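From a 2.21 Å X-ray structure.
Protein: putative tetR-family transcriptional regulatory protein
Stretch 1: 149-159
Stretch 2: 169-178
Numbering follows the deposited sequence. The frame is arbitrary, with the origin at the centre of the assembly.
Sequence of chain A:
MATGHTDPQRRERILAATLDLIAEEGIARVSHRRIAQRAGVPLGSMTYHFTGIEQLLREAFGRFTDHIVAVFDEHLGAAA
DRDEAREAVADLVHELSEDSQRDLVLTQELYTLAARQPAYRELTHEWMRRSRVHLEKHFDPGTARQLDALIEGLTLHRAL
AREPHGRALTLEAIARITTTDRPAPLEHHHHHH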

# COMPACT_ATOMS: atom_id res chain seq x y z
N ALA A 149 -0.89 -1.01 -12.15
CA ALA A 149 -0.17 -1.71 -11.09
C ALA A 149 1.23 -1.13 -10.92
O ALA A 149 1.77 -1.10 -9.80
N LEU A 150 1.84 -0.69 -12.02
CA LEU A 150 3.18 -0.10 -11.96
C LEU A 150 3.10 1.23 -11.22
O LEU A 150 3.89 1.51 -10.33
N ILE A 151 2.13 2.05 -11.62
CA ILE A 151 1.93 3.36 -11.00
C ILE A 151 1.77 3.18 -9.49
O ILE A 151 2.35 3.92 -8.69
N GLU A 152 0.98 2.17 -9.12
CA GLU A 152 0.74 1.87 -7.71
C GLU A 152 2.05 1.58 -7.00
O GLU A 152 2.35 2.16 -5.95
N GLY A 153 2.84 0.68 -7.58
CA GLY A 153 4.11 0.30 -6.99
C GLY A 153 5.19 1.37 -6.96
O GLY A 153 5.91 1.49 -5.97
N LEU A 154 5.32 2.14 -8.04
CA LEU A 154 6.32 3.21 -8.11
C LEU A 154 6.00 4.29 -7.09
O LEU A 154 6.88 4.81 -6.42
N THR A 155 4.72 4.62 -6.98
CA THR A 155 4.26 5.64 -6.04
C THR A 155 4.60 5.23 -4.61
O THR A 155 5.16 6.01 -3.83
N LEU A 156 4.25 3.99 -4.28
CA LEU A 156 4.47 3.44 -2.96
C LEU A 156 5.95 3.40 -2.62
O LEU A 156 6.34 3.78 -1.52
N HIS A 157 6.78 2.94 -3.55
CA HIS A 157 8.20 2.87 -3.26
C HIS A 157 8.87 4.22 -3.15
O HIS A 157 9.86 4.36 -2.43
N ARG A 158 8.36 5.23 -3.85
CA ARG A 158 8.95 6.56 -3.73
C ARG A 158 8.51 7.21 -2.42
O ARG A 158 9.31 7.78 -1.69
N ALA A 159 7.21 7.11 -2.14
CA ALA A 159 6.63 7.70 -0.94
C ALA A 159 7.25 7.19 0.37
O ALA A 159 7.54 7.98 1.26
N LEU A 169 14.20 7.11 -13.91
CA LEU A 169 13.90 5.72 -13.59
C LEU A 169 12.39 5.49 -13.71
O LEU A 169 11.95 4.46 -14.19
N THR A 170 11.60 6.46 -13.25
CA THR A 170 10.15 6.34 -13.33
C THR A 170 9.71 6.32 -14.80
O THR A 170 8.91 5.48 -15.22
N LEU A 171 10.26 7.23 -15.59
CA LEU A 171 9.90 7.32 -16.99
C LEU A 171 10.28 6.06 -17.77
O LEU A 171 9.55 5.63 -18.65
N GLU A 172 11.43 5.47 -17.44
CA GLU A 172 11.87 4.26 -18.13
C GLU A 172 10.93 3.07 -17.86
O GLU A 172 10.59 2.33 -18.77
N ALA A 173 10.55 2.88 -16.60
CA ALA A 173 9.66 1.77 -16.25
C ALA A 173 8.35 1.95 -17.01
O ALA A 173 7.79 1.00 -17.56
N ILE A 174 7.87 3.18 -17.04
CA ILE A 174 6.64 3.47 -17.75
C ILE A 174 6.80 3.16 -19.23
O ILE A 174 5.95 2.48 -19.82
N ALA A 175 7.90 3.61 -19.83
CA ALA A 175 8.14 3.35 -21.24
C ALA A 175 8.16 1.85 -21.50
O ALA A 175 7.57 1.37 -22.46
N ARG A 176 8.84 1.11 -20.63
CA ARG A 176 8.92 -0.34 -20.79
C ARG A 176 7.56 -1.05 -20.66
O ARG A 176 7.20 -1.85 -21.54
N ILE A 177 6.79 -0.75 -19.62
CA ILE A 177 5.48 -1.38 -19.42
C ILE A 177 4.49 -1.04 -20.56
O ILE A 177 3.64 -1.85 -20.91
N THR A 178 4.62 0.14 -21.15
CA THR A 178 3.74 0.54 -22.24
C THR A 178 4.32 0.23 -23.62
O THR A 178 3.96 0.86 -24.62

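Two helices of one chain run nearly antiparallel here, their N-to-C directions 164° apart and their axes no closer than 10.8 Å. The spacing is wide, and the two leucines reach across much of it. Leu150 and Leu154 do most of this work from the first helix, one turn apart on the same face, and Thr170 gives the largest share from the second. In the backbone register, the CA of Leu150 lies 7.6 Å from the CA of Ile174, and the CA of Leu154 lies 7.2 Å from the CA of Thr170.

Leu150 points toward the partner helix with chi1 t and chi2 p, a rotamer that carries CD2 deep among the residues opposite. That methyl lies 3.5 Å from the backbone O of Ala173 and 3.9 Å from the CB of Ala173, so it meets both the backbone and the side chain of one residue. The same CD2 reaches CG2 of Ile177 at 3.8 Å and CG1 of Ile174 at 4.3 Å. Ile177, with chi1 t and chi2 p, points toward the first helix, whereas Ile174, m and t, leaves its backbone sideways and borders the contact.

Leu154 also points across but takes the other common leucine rotamer, m and t. Its CD1 packs 3.9 Å from CG2 of Thr170, 4.3 Å from CB of Ala173 and 4.4 Å from CG1 of Ile174. Ala173 thus receives both leucines. Thr170, chi1 m, sets off sideways and offers its methyl to Leu154, while its OG1 hydrogen-bonds elsewhere in the structure. A buried threonine can therefore serve an apolar contact when its hydroxyl is satisfied.

Beyond Leu154, Arg158 extends the row by another turn. It points toward the second helix, but its CD only approaches OG1 of Thr170, at 4.2 Å, and its guanidinium finds hydrogen-bonding partners elsewhere.

No hydrogen bond or salt bridge joins the two stretches; some polar side chains pair within their own stretch, and others find partners elsewhere in the structure. Thr155 OG1 donates to Ile151 O at 2.6 Å, and Thr178 OG1 donates to Ile174 O at 2.7 Å, just where the second helix ends. Arg176 NH2 forms a salt bridge with Glu172 OE1 at 3.1 Å, one turn back along the helix and clear of the packed face. The rule to read from this contact is compact: two leucines in different rotamers, an alanine that both of them touch, and branched residues alongside. The two stretches together bury 296 Å², both sides summed.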

# COMPACT_ATOMS: atom_id res chain seq x y z
CB ALA A 149 -0.08 -3.21 -11.40
CB LEU A 150 3.76 0.11 -13.36
CG LEU A 150 5.15 0.76 -13.43
CD1 LEU A 150 6.17 -0.14 -12.72
CD2 LEU A 150 5.57 0.98 -14.89
CB ILE A 151 0.68 4.07 -11.58
CG1 ILE A 151 0.96 4.51 -13.02
CG2 ILE A 151 0.28 5.27 -10.72
CD1 ILE A 151 -0.23 5.12 -13.72
CB GLU A 152 -0.18 0.66 -7.60
CG GLU A 152 -0.66 0.36 -6.20
CD GLU A 152 -1.79 1.28 -5.78
OE1 GLU A 152 -2.83 1.32 -6.48
OE2 GLU A 152 -1.64 1.98 -4.75
CB LEU A 154 6.36 3.83 -9.52
CG LEU A 154 7.01 3.02 -10.66
CD1 LEU A 154 6.78 3.71 -12.01
CD2 LEU A 154 8.50 2.86 -10.40
CB THR A 155 2.73 5.82 -6.16
OG1 THR A 155 2.41 6.27 -7.49
CG2 THR A 155 2.23 6.82 -5.14
CB LEU A 156 3.88 2.03 -2.89
CG LEU A 156 3.76 1.34 -1.53
CD1 LEU A 156 5.12 0.84 -1.05
CD2 LEU A 156 3.14 2.30 -0.52
CB HIS A 157 8.92 1.99 -4.29
CG HIS A 157 8.74 0.53 -4.05
ND1 HIS A 157 9.51 -0.43 -4.66
CD2 HIS A 157 7.88 -0.13 -3.23
CE1 HIS A 157 9.14 -1.63 -4.23
NE2 HIS A 157 8.15 -1.47 -3.36
CB ARG A 158 8.53 7.48 -4.88
CG ARG A 158 9.16 7.18 -6.21
CD ARG A 158 9.08 8.41 -7.12
NE ARG A 158 10.14 9.39 -6.85
CZ ARG A 158 9.97 10.57 -6.26
NH1 ARG A 158 11.02 11.37 -6.09
NH2 ARG A 158 8.78 10.97 -5.85
CB ALA A 159 5.13 7.46 -0.92
CB LEU A 169 14.39 5.39 -12.18
CG LEU A 169 14.35 3.95 -11.65
CD1 LEU A 169 12.92 3.56 -11.32
CD2 LEU A 169 14.96 3.02 -12.68
CB THR A 170 9.43 7.52 -12.61
OG1 THR A 170 9.72 7.49 -11.20
CG2 THR A 170 7.90 7.41 -12.80
CB LEU A 171 10.55 8.55 -17.61
CG LEU A 171 9.94 9.02 -18.93
CD1 LEU A 171 8.46 9.36 -18.73
CD2 LEU A 171 10.72 10.23 -19.42
CB GLU A 172 13.29 3.87 -17.71
CG GLU A 172 13.90 2.80 -18.61
CD GLU A 172 15.29 2.37 -18.19
OE1 GLU A 172 15.42 1.68 -17.16
OE2 GLU A 172 16.26 2.75 -18.88
CB ALA A 173 9.39 1.75 -14.75
CB ILE A 174 6.24 4.95 -17.53
CG1 ILE A 174 5.84 5.15 -16.07
CG2 ILE A 174 5.12 5.34 -18.47
CD1 ILE A 174 5.83 6.59 -15.59
CB ALA A 175 9.46 3.99 -21.70
CB ARG A 176 9.96 -0.89 -19.79
CG ARG A 176 11.38 -0.83 -20.38
CD ARG A 176 12.53 -0.58 -19.40
NE ARG A 176 12.90 -1.74 -18.60
CZ ARG A 176 14.14 -1.98 -18.15
NH1 ARG A 176 14.38 -3.06 -17.42
NH2 ARG A 176 15.14 -1.17 -18.46
CB ILE A 177 4.84 -0.95 -18.06
CG1 ILE A 177 3.93 -2.05 -17.53
CG2 ILE A 177 4.01 0.32 -18.24
CD1 ILE A 177 4.65 -3.26 -17.00
CB THR A 178 3.41 2.05 -22.15
OG1 THR A 178 4.62 2.81 -22.18
CG2 THR A 178 2.66 2.37 -20.85